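Local coordinates for protein beta-fructofuranosidase (Arthrobacter, PDB 3WPU) that is a bacterial enzyme of the levansucrase/invertase family, built around a five-bladed beta-propeller, at residues A[394-399]-A[417-422]; A[58-63]-A[433-438]; A[45-50]-A[409-414]; A[368-373]-A[421-426]. All coordinates share one frame; numbering follows the deposited sequence.

Overall arrangement
Contacts 1 and 4 lie where one propeller blade hands over to the next, contact 2 sits beside them, and contact 3 is farther out at the surface, its centre about 22 Å from that of contact 4. Contact 4 sets strand 369-375 against strand 423-425; contact 1 gathers the loop joining strand 391-394 to 423-425, and shares Tyr421 and Ser422 with contact 4. The centres of contacts 2 and 3 lie about 9 and 11 Å from that of contact 1. Along the chain, contacts 1 and 4 nest inside the loop closed by contact 2, while the segments of contact 3 alternate with the others. Residues from early in the chain thus pack on the connection between the blades.

Contact 1 of 4, residues A[394-399]-A[417-422]; sequences GNPTNL and HFQAYS
Asn395 fastens itself to the main chain of His417 and Ala420, inside the long connection that leads from strand 391-394 of one propeller blade to strand 423-425 of the next. Direct hydrogen bonds come first. ND2 of Asn395 donates almost straight (170°) to Ala420 O at 2.9 Å, and it also donates to His417 O at 3.0 Å. Both acceptors lie near the plane of the amide, but they are met differently: the Ala420 carbonyl on a lone pair, the His417 carbonyl from above its plane. A chi1 of -69° puts CG of Asn395 beside the backbone N, on the side of 417-422. Thr397 OG1 in turn donates to Asn395 O at 2.7 Å, a bond within 394-399 that links the residues on either side of Pro396.

A water makes the second link. It donates to Thr397 OG1 at 2.7 Å and to His417 O at 2.9 Å, and sits over the centre of one face of the His417 imidazole. The His417 carbonyl is therefore gripped twice, by ND2 and by the water. A weaker CA-H...O contact runs from His417 CA to Pro396 O, 3.3 Å apart.

Packing completes the joint. Thr397 turns OG1 and CG2 to the CD2 corner of His417, while the Pro396 ring crosses the Gln419 side chain at about a right angle, its CD 3.6 Å from Gln419 NE2. That amide is spoken for by Pro58 O and Val60 N. The methyl CB of Ala420 rests 3.5 Å from Asn395 OD1.

Contact 2 of 4, residues A[58-63]-A[433-438]; sequences PTVPQD and SFIDTI
Val60 presses into Ile438 where the loop 58-63 crosses the end of a propeller blade, beside strand 430-434 and the short hairpin of strands 437-438 and 443-446. This is the tight half of the contact, and it is made mainly of apolar methyl contacts. CG1 of Val60, anti to its backbone N (chi1 178°), reaches CD1 of Ile438 at 3.5 Å, the two side chains crossing at about a right angle. The same methyl also leans on Ile435, but less closely, at 4.1 Å from its CD1. Thus one branch of the valine closes over the ends of two isoleucines that flank the bend between the two strands. The tip of Ile438 has a further neighbour in the main chain of the loop: Pro61 O lies 3.6 Å from CD1.

Toward Gln62 the contact changes character. This residue is partly exposed, and its extended side chain slides past Ile438 in the opposite direction instead of butting against it. Here the other branch of the isoleucine is used: CG2 packs on Gln62 CB at 3.7 Å, so Ile438 has one methyl on the valine and the other on the aliphatic stem of the glutamine.

No hydrogen bond joins the two segments. The amide end of Gln62 passes the Ile438 carbonyl without bonding to it, and NE2 is hydrogen-bonded to Asp443 O, at the start of strand 443-446. The closest amide atom to Ile438 O is Gln62 CD, at 3.6 Å.

Contact 3 of 4, residues A[45-50]-A[409-414]; sequences PSRENS and PDFNQH
Arg47 CG lies anti to the carbonyl carbon (chi1 -53°) and the chain is extended from there to NE, which lays the side chain beside 409-414 and brings its guanidinium to Phe411. Ser46 OG, anti to the backbone N (chi1 -176°), faces Asn412. Two beta turns thus come together, type II from Pro45 to Glu48 and type I from Asp410 to Gln413, the latter accompanied by an Asx turn in which Asp410 OD2 takes the amide of Asn412.

The guanidinium grips one oxygen side-on. Arg47 NE donates to Phe411 O at 2.7 Å. Arg47 NH2 donates to the same Phe411 O at 2.8 Å, this second bond on a lone pair. NH2 also stands over the centre of the Phe411 ring, with Arg47 CZ above it only 3° off the ring normal, a cation-pi contact. Beside it Asn412 ND2 donates to Ser46 OG at 2.6 Å, and Arg47 N to Asn412 O at 2.8 Å.

Toward His414 the contact is lighter. CD2 of its ring approaches Arg47 O at 3.3 Å, and Asn49 N comes to the ring edge.

A carbonyl and a ring of the same residue therefore share one cation at the protein surface, and its positive charge would be expected to strengthen both interactions while polarising the Phe411 peptide.

Contact 4 of 4, residues A[368-373]-A[421-426]; sequences EGVYGF and YSHYVM
Tyr421 opens the contact by crossing Glu368 at about a right angle, at the seam between two neighbouring propeller blades: strand 369-375 belongs to one, strand 423-425 begins the next. OE1 of the glutamate lies 3.7 Å from Tyr421 CD1, with carboxylate and ring planes 49° apart. Neither polar end is left to this pair: OE1 bonds to His356 ND1, OE2 to Arg357 N, and the tyrosine hydroxyl to Glu338. His356 also stacks on the Tyr421 ring, so one histidine serves both partners. At the ring's edge stands Gly369 N, 4.4 Å from Tyr421 CE1.

At Ser422 the chain turns a corner, and the strands before and after it belong to different sheets or faces.

His423 then carries the tightest packing. CG2 of Val370, anti to the carbonyl carbon of its own residue, plants itself over one face of the imidazole, 3.4 Å from His423 CG and as close to CB. Farther along the ring, His423 CE1 lies 3.9 Å from Gly369 CA. Backbone angles at Gly369 would jam a side chain against the preceding carbonyl.

Past Tyr424, which points its side chain away, Val425 turns back toward Val370 but stays short of touching it; its backbone N is held by Gln341 OE1. No hydrogen bond crosses between the segments, and Gly369 takes part with its backbone. After CG, the ring atom nearest Val370 CG2 is His423 CD2, 3.6 Å away.

Contact 1 of 4, residues A[394-399]-A[417-422]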
loop_
_atom_site.group_PDB
_atom_site.type_symbol
_atom_site.label_atom_id
_atom_site.label_comp_id
_atom_site.label_asym_id
_atom_site.label_seq_id
_atom_site.Cartn_x
_atom_site.Cartn_y
_atom_site.Cartn_z
ATOM N N GLY A 394 9.738 8.304 6.073
ATOM C CA GLY A 394 10.912 7.930 5.310
ATOM C C GLY A 394 11.815 6.964 6.044
ATOM O O GLY A 394 11.953 7.013 7.275
ATOM N N ASN A 395 12.403 6.047 5.300
ATOM C CA ASN A 395 13.456 5.244 5.905
ATOM C C ASN A 395 14.582 6.174 6.357
ATOM O O ASN A 395 14.777 7.264 5.799
ATOM C CB ASN A 395 13.957 4.208 4.940
ATOM C CG ASN A 395 12.937 3.118 4.665
ATOM O OD1 ASN A 395 11.966 2.932 5.409
ATOM N ND2 ASN A 395 13.153 2.382 3.593
ATOM N N PRO A 396 15.360 5.731 7.373
ATOM C CA PRO A 396 16.475 6.579 7.768
ATOM C C PRO A 396 17.426 6.673 6.583
ATOM O O PRO A 396 17.740 5.645 5.974
ATOM C CB PRO A 396 17.115 5.827 8.938
ATOM C CG PRO A 396 16.389 4.550 9.100
ATOM C CD PRO A 396 15.136 4.596 8.285
ATOM N N THR A 397 17.867 7.900 6.291
ATOM C CA THR A 397 18.442 8.266 5.011
ATOM C C THR A 397 19.343 9.477 5.187
ATOM O O THR A 397 18.937 10.476 5.774
ATOM C CB THR A 397 17.310 8.680 4.013
ATOM O OG1 THR A 397 16.467 7.561 3.745
ATOM C CG2 THR A 397 17.892 9.194 2.686
ATOM N N ASN A 398 20.584 9.370 4.696
ATOM C CA ASN A 398 21.436 10.532 4.570
ATOM C C ASN A 398 21.427 11.041 3.150
ATOM O O ASN A 398 22.063 10.451 2.276
ATOM C CB ASN A 398 22.884 10.223 5.004
ATOM C CG ASN A 398 23.673 11.504 5.287
ATOM O OD1 ASN A 398 23.480 12.512 4.612
ATOM N ND2 ASN A 398 24.557 11.472 6.295
ATOM N N LEU A 399 20.706 12.143 2.906
ATOM C CA LEU A 399 20.597 12.675 1.537
ATOM C C LEU A 399 21.899 13.269 1.027
ATOM O O LEU A 399 22.024 13.506 -0.172
ATOM C CB LEU A 399 19.459 13.695 1.405
ATOM C CG LEU A 399 18.033 13.148 1.484
ATOM C CD1 LEU A 399 17.079 14.316 1.271
ATOM C CD2 LEU A 399 17.744 12.030 0.494
ATOM N N HIS A 417 18.411 2.434 5.090
ATOM C CA HIS A 417 17.908 3.140 3.901
ATOM C C HIS A 417 16.850 2.337 3.149
ATOM O O HIS A 417 15.922 2.930 2.596
ATOM C CB HIS A 417 19.084 3.417 2.965
ATOM C CG HIS A 417 18.828 4.412 1.884
ATOM N ND1 HIS A 417 18.388 4.049 0.631
ATOM C CD2 HIS A 417 19.081 5.739 1.827
ATOM C CE1 HIS A 417 18.339 5.123 -0.143
ATOM N NE2 HIS A 417 18.755 6.159 0.562
ATOM N N PHE A 418 16.962 1.018 3.151
ATOM C CA PHE A 418 16.007 0.137 2.481
ATOM C C PHE A 418 15.287 -0.800 3.451
ATOM O O PHE A 418 14.827 -1.878 3.061
ATOM C CB PHE A 418 16.719 -0.682 1.410
ATOM C CG PHE A 418 17.431 0.151 0.373
ATOM C CD1 PHE A 418 16.704 0.922 -0.536
ATOM C CD2 PHE A 418 18.817 0.153 0.282
ATOM C CE1 PHE A 418 17.343 1.668 -1.515
ATOM C CE2 PHE A 418 19.458 0.907 -0.699
ATOM C CZ PHE A 418 18.723 1.679 -1.580
ATOM N N GLN A 419 15.179 -0.406 4.718
ATOM C CA GLN A 419 14.680 -1.304 5.760
ATOM C C GLN A 419 13.227 -1.667 5.599
ATOM O O GLN A 419 12.776 -2.646 6.181
ATOM C CB GLN A 419 14.882 -0.716 7.167
ATOM C CG GLN A 419 14.006 0.502 7.448
ATOM C CD GLN A 419 14.192 1.052 8.847
ATOM O OE1 GLN A 419 15.224 0.842 9.494
ATOM N NE2 GLN A 419 13.175 1.726 9.338
ATOM N N ALA A 420 12.490 -0.829 4.867
ATOM C CA ALA A 420 11.044 -0.956 4.772
ATOM C C ALA A 420 10.564 -0.495 3.400
ATOM O O ALA A 420 11.084 0.476 2.831
ATOM C CB ALA A 420 10.385 -0.126 5.870
ATOM N N TYR A 421 9.583 -1.214 2.867
ATOM C CA TYR A 421 8.885 -0.804 1.654
ATOM C C TYR A 421 7.442 -1.347 1.638
ATOM O O TYR A 421 7.035 -2.105 2.543
ATOM C CB TYR A 421 9.674 -1.137 0.357
ATOM C CG TYR A 421 9.306 -0.176 -0.739
ATOM C CD1 TYR A 421 9.595 1.171 -0.610
ATOM C CD2 TYR A 421 8.589 -0.594 -1.858
ATOM C CE1 TYR A 421 9.217 2.083 -1.570
ATOM C CE2 TYR A 421 8.167 0.316 -2.820
ATOM C CZ TYR A 421 8.493 1.654 -2.682
ATOM O OH TYR A 421 8.117 2.605 -3.633
ATOM N N SER A 422 6.679 -0.867 0.645
ATOM C CA SER A 422 5.271 -1.205 0.449
ATOM C C SER A 422 4.443 -1.011 1.715
ATOM O O SER A 422 3.553 -1.817 2.052
ATOM C CB SER A 422 5.134 -2.611 -0.128
ATOM O OG SER A 422 5.767 -2.650 -1.398
HETATM O O HOH W 1 15.626 5.756 1.935
#

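Contact 2 of 4, residues A[58-63]-A[433-438]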
loop_
_atom_site.group_PDB
_atom_site.type_symbol
_atom_site.label_atom_id
_atom_site.label_comp_id
_atom_site.label_asym_id
_atom_site.label_seq_id
_atom_site.Cartn_x
_atom_site.Cartn_y
_atom_site.Cartn_z
ATOM N N PRO A 58 11.241 4.573 12.715
ATOM C CA PRO A 58 12.178 3.970 13.668
ATOM C C PRO A 58 13.033 2.925 13.022
ATOM O O PRO A 58 12.574 2.183 12.149
ATOM C CB PRO A 58 11.264 3.383 14.743
ATOM C CG PRO A 58 10.011 4.217 14.682
ATOM C CD PRO A 58 9.874 4.680 13.260
ATOM N N THR A 59 14.303 2.870 13.443
ATOM C CA THR A 59 15.271 1.991 12.840
ATOM C C THR A 59 14.986 0.534 13.188
ATOM O O THR A 59 14.817 0.179 14.368
ATOM C CB THR A 59 16.679 2.417 13.294
ATOM O OG1 THR A 59 16.983 3.735 12.801
ATOM C CG2 THR A 59 17.755 1.463 12.791
ATOM N N VAL A 60 14.896 -0.308 12.157
ATOM C CA VAL A 60 14.581 -1.723 12.317
ATOM C C VAL A 60 15.859 -2.487 12.632
ATOM O O VAL A 60 16.847 -2.311 11.942
ATOM C CB VAL A 60 13.954 -2.286 11.043
ATOM C CG1 VAL A 60 13.663 -3.763 11.158
ATOM C CG2 VAL A 60 12.628 -1.555 10.799
ATOM N N PRO A 61 15.818 -3.361 13.651
ATOM C CA PRO A 61 17.078 -4.104 13.883
ATOM C C PRO A 61 17.384 -5.104 12.784
ATOM O O PRO A 61 16.471 -5.660 12.169
ATOM C CB PRO A 61 16.831 -4.835 15.191
ATOM C CG PRO A 61 15.377 -4.949 15.292
ATOM C CD PRO A 61 14.818 -3.670 14.682
ATOM N N GLN A 62 18.681 -5.343 12.580
ATOM C CA GLN A 62 19.167 -6.218 11.521
ATOM C C GLN A 62 18.914 -7.682 11.829
ATOM O O GLN A 62 18.858 -8.494 10.912
ATOM C CB GLN A 62 20.661 -5.980 11.263
ATOM C CG GLN A 62 21.137 -6.610 9.962
ATOM C CD GLN A 62 22.466 -6.076 9.461
ATOM O OE1 GLN A 62 22.773 -4.896 9.599
ATOM N NE2 GLN A 62 23.246 -6.943 8.841
ATOM N N ASP A 63 18.780 -8.000 13.114
ATOM C CA ASP A 63 18.382 -9.340 13.551
ATOM C C ASP A 63 16.878 -9.350 13.705
ATOM O O ASP A 63 16.335 -8.935 14.746
ATOM C CB ASP A 63 19.073 -9.702 14.861
ATOM C CG ASP A 63 20.572 -9.663 14.734
ATOM O OD1 ASP A 63 21.130 -10.613 14.151
ATOM O OD2 ASP A 63 21.173 -8.669 15.194
ATOM N N SER A 433 4.854 -2.759 7.021
ATOM C CA SER A 433 5.726 -2.678 5.851
ATOM C C SER A 433 6.563 -3.957 5.811
ATOM O O SER A 433 6.596 -4.655 6.813
ATOM C CB SER A 433 6.662 -1.466 5.979
ATOM O OG SER A 433 7.486 -1.521 7.134
ATOM N N PHE A 434 7.204 -4.241 4.678
ATOM C CA PHE A 434 8.115 -5.390 4.599
ATOM C C PHE A 434 9.529 -4.901 4.552
ATOM O O PHE A 434 9.840 -3.828 4.050
ATOM C CB PHE A 434 7.786 -6.295 3.395
ATOM C CG PHE A 434 8.381 -5.834 2.084
ATOM C CD1 PHE A 434 9.662 -6.188 1.701
ATOM C CD2 PHE A 434 7.679 -4.993 1.236
ATOM C CE1 PHE A 434 10.203 -5.748 0.496
ATOM C CE2 PHE A 434 8.206 -4.543 0.037
ATOM C CZ PHE A 434 9.488 -4.899 -0.332
ATOM N N ILE A 435 10.430 -5.776 4.985
ATOM C CA ILE A 435 11.862 -5.481 4.979
ATOM C C ILE A 435 12.521 -5.862 3.656
ATOM O O ILE A 435 12.367 -7.003 3.173
ATOM C CB ILE A 435 12.557 -6.286 6.090
ATOM C CG1 ILE A 435 12.031 -5.878 7.469
ATOM C CG2 ILE A 435 14.068 -6.073 6.024
ATOM C CD1 ILE A 435 12.520 -6.735 8.618
ATOM N N ASP A 436 13.254 -4.926 3.064
ATOM C CA ASP A 436 13.902 -5.213 1.800
ATOM C C ASP A 436 15.346 -5.540 2.127
ATOM O O ASP A 436 15.754 -6.702 2.002
ATOM C CB ASP A 436 13.775 -4.067 0.806
ATOM C CG ASP A 436 14.263 -4.445 -0.587
ATOM O OD1 ASP A 436 14.905 -5.501 -0.759
ATOM O OD2 ASP A 436 14.033 -3.658 -1.508
ATOM N N THR A 437 16.100 -4.540 2.583
ATOM C CA THR A 437 17.497 -4.769 3.005
ATOM C C THR A 437 17.806 -4.033 4.308
ATOM O O THR A 437 17.350 -2.924 4.494
ATOM C CB THR A 437 18.463 -4.263 1.938
ATOM O OG1 THR A 437 18.221 -4.966 0.736
ATOM C CG2 THR A 437 19.972 -4.446 2.351
ATOM N N ILE A 438 18.624 -4.629 5.177
ATOM C CA ILE A 438 19.171 -3.920 6.326
ATOM C C ILE A 438 20.645 -4.262 6.374
ATOM O O ILE A 438 20.990 -5.429 6.284
ATOM C CB ILE A 438 18.515 -4.314 7.662
ATOM C CG1 ILE A 438 17.020 -3.964 7.624
ATOM C CG2 ILE A 438 19.188 -3.593 8.816
ATOM C CD1 ILE A 438 16.234 -4.429 8.835
#

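Contact 3 of 4, residues A[45-50]-A[409-414]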
loop_
_atom_site.group_PDB
_atom_site.type_symbol
_atom_site.label_atom_id
_atom_site.label_comp_id
_atom_site.label_asym_id
_atom_site.label_seq_id
_atom_site.Cartn_x
_atom_site.Cartn_y
_atom_site.Cartn_z
ATOM N N PRO A 45 26.715 13.267 9.342
ATOM C CA PRO A 45 27.872 12.543 8.813
ATOM C C PRO A 45 27.552 11.158 8.226
ATOM O O PRO A 45 26.411 10.669 8.322
ATOM C CB PRO A 45 28.785 12.404 10.030
ATOM C CG PRO A 45 27.936 12.557 11.218
ATOM C CD PRO A 45 26.661 13.269 10.813
ATOM N N SER A 46 28.575 10.552 7.622
ATOM C CA SER A 46 28.505 9.226 7.030
ATOM C C SER A 46 27.637 8.258 7.830
ATOM O O SER A 46 27.812 8.090 9.037
ATOM C CB SER A 46 29.929 8.635 6.913
ATOM O OG SER A 46 29.889 7.387 6.248
ATOM N N ARG A 47 26.682 7.641 7.130
ATOM C CA ARG A 47 25.775 6.610 7.668
ATOM C C ARG A 47 24.748 7.048 8.724
ATOM O O ARG A 47 24.021 6.207 9.245
ATOM C CB ARG A 47 26.576 5.417 8.196
ATOM C CG ARG A 47 27.544 4.864 7.178
ATOM C CD ARG A 47 28.104 3.523 7.596
ATOM N NE ARG A 47 28.916 2.980 6.523
ATOM C CZ ARG A 47 29.844 2.041 6.686
ATOM N NH1 ARG A 47 30.071 1.518 7.886
ATOM N NH2 ARG A 47 30.543 1.623 5.641
ATOM N N GLU A 48 24.673 8.340 9.043
ATOM C CA GLU A 48 23.673 8.842 9.967
ATOM C C GLU A 48 22.502 9.394 9.175
ATOM O O GLU A 48 22.675 9.794 8.035
ATOM C CB GLU A 48 24.262 9.912 10.866
ATOM C CG GLU A 48 25.425 9.348 11.684
ATOM C CD GLU A 48 25.841 10.217 12.848
ATOM O OE1 GLU A 48 26.899 9.889 13.454
ATOM O OE2 GLU A 48 25.146 11.214 13.157
ATOM N N ASN A 49 21.321 9.350 9.770
ATOM C CA ASN A 49 20.114 9.948 9.182
ATOM C C ASN A 49 20.236 11.467 9.085
ATOM O O ASN A 49 20.656 12.117 10.045
ATOM C CB ASN A 49 18.942 9.579 10.078
ATOM C CG ASN A 49 17.612 10.022 9.526
ATOM O OD1 ASN A 49 17.418 10.132 8.322
ATOM N ND2 ASN A 49 16.679 10.243 10.424
ATOM N N SER A 50 19.868 12.025 7.927
ATOM C CA SER A 50 19.836 13.476 7.731
ATOM C C SER A 50 18.427 14.062 7.776
ATOM O O SER A 50 18.289 15.284 7.717
ATOM C CB SER A 50 20.492 13.875 6.407
ATOM O OG SER A 50 19.710 13.539 5.263
ATOM N N PRO A 409 24.472 -1.759 -1.070
ATOM C CA PRO A 409 24.402 -0.543 -0.275
ATOM C C PRO A 409 25.589 0.369 -0.506
ATOM O O PRO A 409 26.707 -0.110 -0.703
ATOM C CB PRO A 409 24.392 -1.054 1.170
ATOM C CG PRO A 409 23.875 -2.435 1.078
ATOM C CD PRO A 409 24.339 -2.968 -0.236
ATOM N N ASP A 410 25.346 1.669 -0.491
ATOM C CA ASP A 410 26.435 2.644 -0.584
ATOM C C ASP A 410 27.264 2.678 0.705
ATOM O O ASP A 410 26.753 2.691 1.813
ATOM C CB ASP A 410 25.894 4.040 -0.880
ATOM C CG ASP A 410 27.004 5.053 -1.153
ATOM O OD1 ASP A 410 27.375 5.233 -2.335
ATOM O OD2 ASP A 410 27.457 5.699 -0.193
ATOM N N PHE A 411 28.582 2.724 0.530
ATOM C CA PHE A 411 29.509 2.821 1.644
ATOM C C PHE A 411 29.170 3.845 2.751
ATOM O O PHE A 411 29.412 3.590 3.924
ATOM C CB PHE A 411 30.905 3.146 1.077
ATOM C CG PHE A 411 31.992 3.096 2.098
ATOM C CD1 PHE A 411 32.358 4.234 2.809
ATOM C CD2 PHE A 411 32.650 1.902 2.355
ATOM C CE1 PHE A 411 33.365 4.184 3.759
ATOM C CE2 PHE A 411 33.656 1.847 3.299
ATOM C CZ PHE A 411 34.008 2.987 4.005
ATOM N N ASN A 412 28.600 4.998 2.389
ATOM C CA ASN A 412 28.357 6.079 3.338
ATOM C C ASN A 412 26.875 6.257 3.732
ATOM O O ASN A 412 26.509 7.240 4.371
ATOM C CB ASN A 412 28.858 7.398 2.750
ATOM C CG ASN A 412 30.374 7.474 2.704
ATOM O OD1 ASN A 412 30.962 7.577 1.632
ATOM N ND2 ASN A 412 30.995 7.421 3.860
ATOM N N GLN A 413 26.050 5.305 3.342
ATOM C CA GLN A 413 24.594 5.468 3.505
ATOM C C GLN A 413 24.122 4.837 4.818
ATOM O O GLN A 413 24.787 3.941 5.374
ATOM C CB GLN A 413 23.887 4.886 2.285
ATOM C CG GLN A 413 22.415 5.266 2.175
ATOM C CD GLN A 413 22.193 6.732 2.476
ATOM O OE1 GLN A 413 21.715 7.091 3.558
ATOM N NE2 GLN A 413 22.590 7.588 1.548
ATOM N N HIS A 414 22.986 5.294 5.344
ATOM C CA HIS A 414 22.415 4.742 6.567
ATOM C C HIS A 414 22.024 3.283 6.284
ATOM O O HIS A 414 21.437 2.992 5.247
ATOM C CB HIS A 414 21.185 5.555 7.025
ATOM C CG HIS A 414 20.716 5.206 8.406
ATOM N ND1 HIS A 414 20.152 3.989 8.717
ATOM C CD2 HIS A 414 20.759 5.896 9.570
ATOM C CE1 HIS A 414 19.853 3.947 10.001
ATOM N NE2 HIS A 414 20.201 5.099 10.541
#

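Contact 4 of 4, residues A[368-373]-A[421-426]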
loop_
_atom_site.group_PDB
_atom_site.type_symbol
_atom_site.label_atom_id
_atom_site.label_comp_id
_atom_site.label_asym_id
_atom_site.label_seq_id
_atom_site.Cartn_x
_atom_site.Cartn_y
_atom_site.Cartn_z
ATOM N N GLU A 368 13.373 6.648 0.637
ATOM C CA GLU A 368 12.386 5.585 0.433
ATOM C C GLU A 368 11.265 5.717 1.451
ATOM O O GLU A 368 11.544 6.029 2.605
ATOM C CB GLU A 368 13.027 4.230 0.713
ATOM C CG GLU A 368 14.207 3.884 -0.181
ATOM C CD GLU A 368 13.821 3.174 -1.474
ATOM O OE1 GLU A 368 13.013 2.244 -1.443
ATOM O OE2 GLU A 368 14.365 3.510 -2.536
ATOM N N GLY A 369 10.001 5.520 1.066
ATOM C CA GLY A 369 8.956 5.397 2.071
ATOM C C GLY A 369 7.645 6.051 1.718
ATOM O O GLY A 369 7.302 6.163 0.544
ATOM N N VAL A 370 6.938 6.453 2.758
ATOM C CA VAL A 370 5.568 6.938 2.617
ATOM C C VAL A 370 5.514 8.426 2.373
ATOM O O VAL A 370 6.008 9.222 3.179
ATOM C CB VAL A 370 4.734 6.654 3.905
ATOM C CG1 VAL A 370 3.289 7.105 3.683
ATOM C CG2 VAL A 370 4.818 5.186 4.291
ATOM N N TYR A 371 4.785 8.786 1.323
ATOM C CA TYR A 371 4.477 10.165 1.000
ATOM C C TYR A 371 2.979 10.305 1.154
ATOM O O TYR A 371 2.242 9.331 0.972
ATOM C CB TYR A 371 4.989 10.504 -0.410
ATOM C CG TYR A 371 6.505 10.537 -0.408
ATOM C CD1 TYR A 371 7.233 9.373 -0.511
ATOM C CD2 TYR A 371 7.187 11.734 -0.200
ATOM C CE1 TYR A 371 8.619 9.384 -0.471
ATOM C CE2 TYR A 371 8.571 11.758 -0.144
ATOM C CZ TYR A 371 9.276 10.585 -0.242
ATOM O OH TYR A 371 10.665 10.661 -0.183
ATOM N N GLY A 372 2.548 11.482 1.556
ATOM C CA GLY A 372 1.117 11.721 1.709
ATOM C C GLY A 372 0.687 13.118 1.434
ATOM O O GLY A 372 1.487 14.061 1.348
ATOM N N PHE A 373 -0.637 13.247 1.308
ATOM C CA PHE A 373 -1.294 14.418 0.746
ATOM C C PHE A 373 -2.666 14.552 1.401
ATOM O O PHE A 373 -3.312 13.546 1.628
ATOM C CB PHE A 373 -1.440 14.259 -0.777
ATOM C CG PHE A 373 -0.148 13.927 -1.474
ATOM C CD1 PHE A 373 0.649 14.912 -2.031
ATOM C CD2 PHE A 373 0.267 12.604 -1.522
ATOM C CE1 PHE A 373 1.858 14.598 -2.631
ATOM C CE2 PHE A 373 1.469 12.276 -2.113
ATOM C CZ PHE A 373 2.263 13.271 -2.666
ATOM N N TYR A 421 9.583 -1.214 2.867
ATOM C CA TYR A 421 8.885 -0.804 1.654
ATOM C C TYR A 421 7.442 -1.347 1.638
ATOM O O TYR A 421 7.035 -2.105 2.543
ATOM C CB TYR A 421 9.674 -1.137 0.357
ATOM C CG TYR A 421 9.306 -0.176 -0.739
ATOM C CD1 TYR A 421 9.595 1.171 -0.610
ATOM C CD2 TYR A 421 8.589 -0.594 -1.858
ATOM C CE1 TYR A 421 9.217 2.083 -1.570
ATOM C CE2 TYR A 421 8.167 0.316 -2.820
ATOM C CZ TYR A 421 8.493 1.654 -2.682
ATOM O OH TYR A 421 8.117 2.605 -3.633
ATOM N N SER A 422 6.679 -0.867 0.645
ATOM C CA SER A 422 5.271 -1.205 0.449
ATOM C C SER A 422 4.443 -1.011 1.715
ATOM O O SER A 422 3.553 -1.817 2.052
ATOM C CB SER A 422 5.134 -2.611 -0.128
ATOM O OG SER A 422 5.767 -2.650 -1.398
ATOM N N HIS A 423 4.698 0.103 2.382
ATOM C CA HIS A 423 4.030 0.419 3.611
ATOM C C HIS A 423 2.516 0.522 3.368
ATOM O O HIS A 423 2.051 0.828 2.257
ATOM C CB HIS A 423 4.457 1.780 4.123
ATOM C CG HIS A 423 5.924 1.941 4.355
ATOM N ND1 HIS A 423 6.864 1.820 3.360
ATOM C CD2 HIS A 423 6.600 2.287 5.473
ATOM C CE1 HIS A 423 8.062 2.076 3.861
ATOM N NE2 HIS A 423 7.926 2.360 5.141
ATOM N N TYR A 424 1.776 0.271 4.429
ATOM C CA TYR A 424 0.322 0.344 4.379
ATOM C C TYR A 424 -0.150 0.917 5.695
ATOM O O TYR A 424 0.196 0.408 6.760
ATOM C CB TYR A 424 -0.244 -1.063 4.142
ATOM C CG TYR A 424 -1.750 -1.067 4.125
ATOM C CD1 TYR A 424 -2.455 -0.725 2.980
ATOM C CD2 TYR A 424 -2.454 -1.382 5.268
ATOM C CE1 TYR A 424 -3.837 -0.668 2.975
ATOM C CE2 TYR A 424 -3.846 -1.350 5.275
ATOM C CZ TYR A 424 -4.529 -1.017 4.142
ATOM O OH TYR A 424 -5.926 -0.984 4.111
ATOM N N VAL A 425 -0.955 1.991 5.614
ATOM C CA VAL A 425 -1.444 2.700 6.793
ATOM C C VAL A 425 -2.785 2.100 7.235
ATOM O O VAL A 425 -3.737 2.040 6.457
ATOM C CB VAL A 425 -1.615 4.218 6.515
ATOM C CG1 VAL A 425 -1.933 4.940 7.805
ATOM C CG2 VAL A 425 -0.348 4.782 5.863
ATOM N N MET A 426 -2.811 1.667 8.491
ATOM C CA MET A 426 -3.906 0.950 9.106
ATOM C C MET A 426 -4.631 1.882 10.057
ATOM O O MET A 426 -4.134 2.959 10.397
ATOM C CB MET A 426 -3.345 -0.242 9.885
ATOM C CG MET A 426 -2.493 -1.125 9.008
ATOM S SD MET A 426 -1.949 -2.695 9.725
ATOM C CE MET A 426 -0.842 -2.097 11.009
#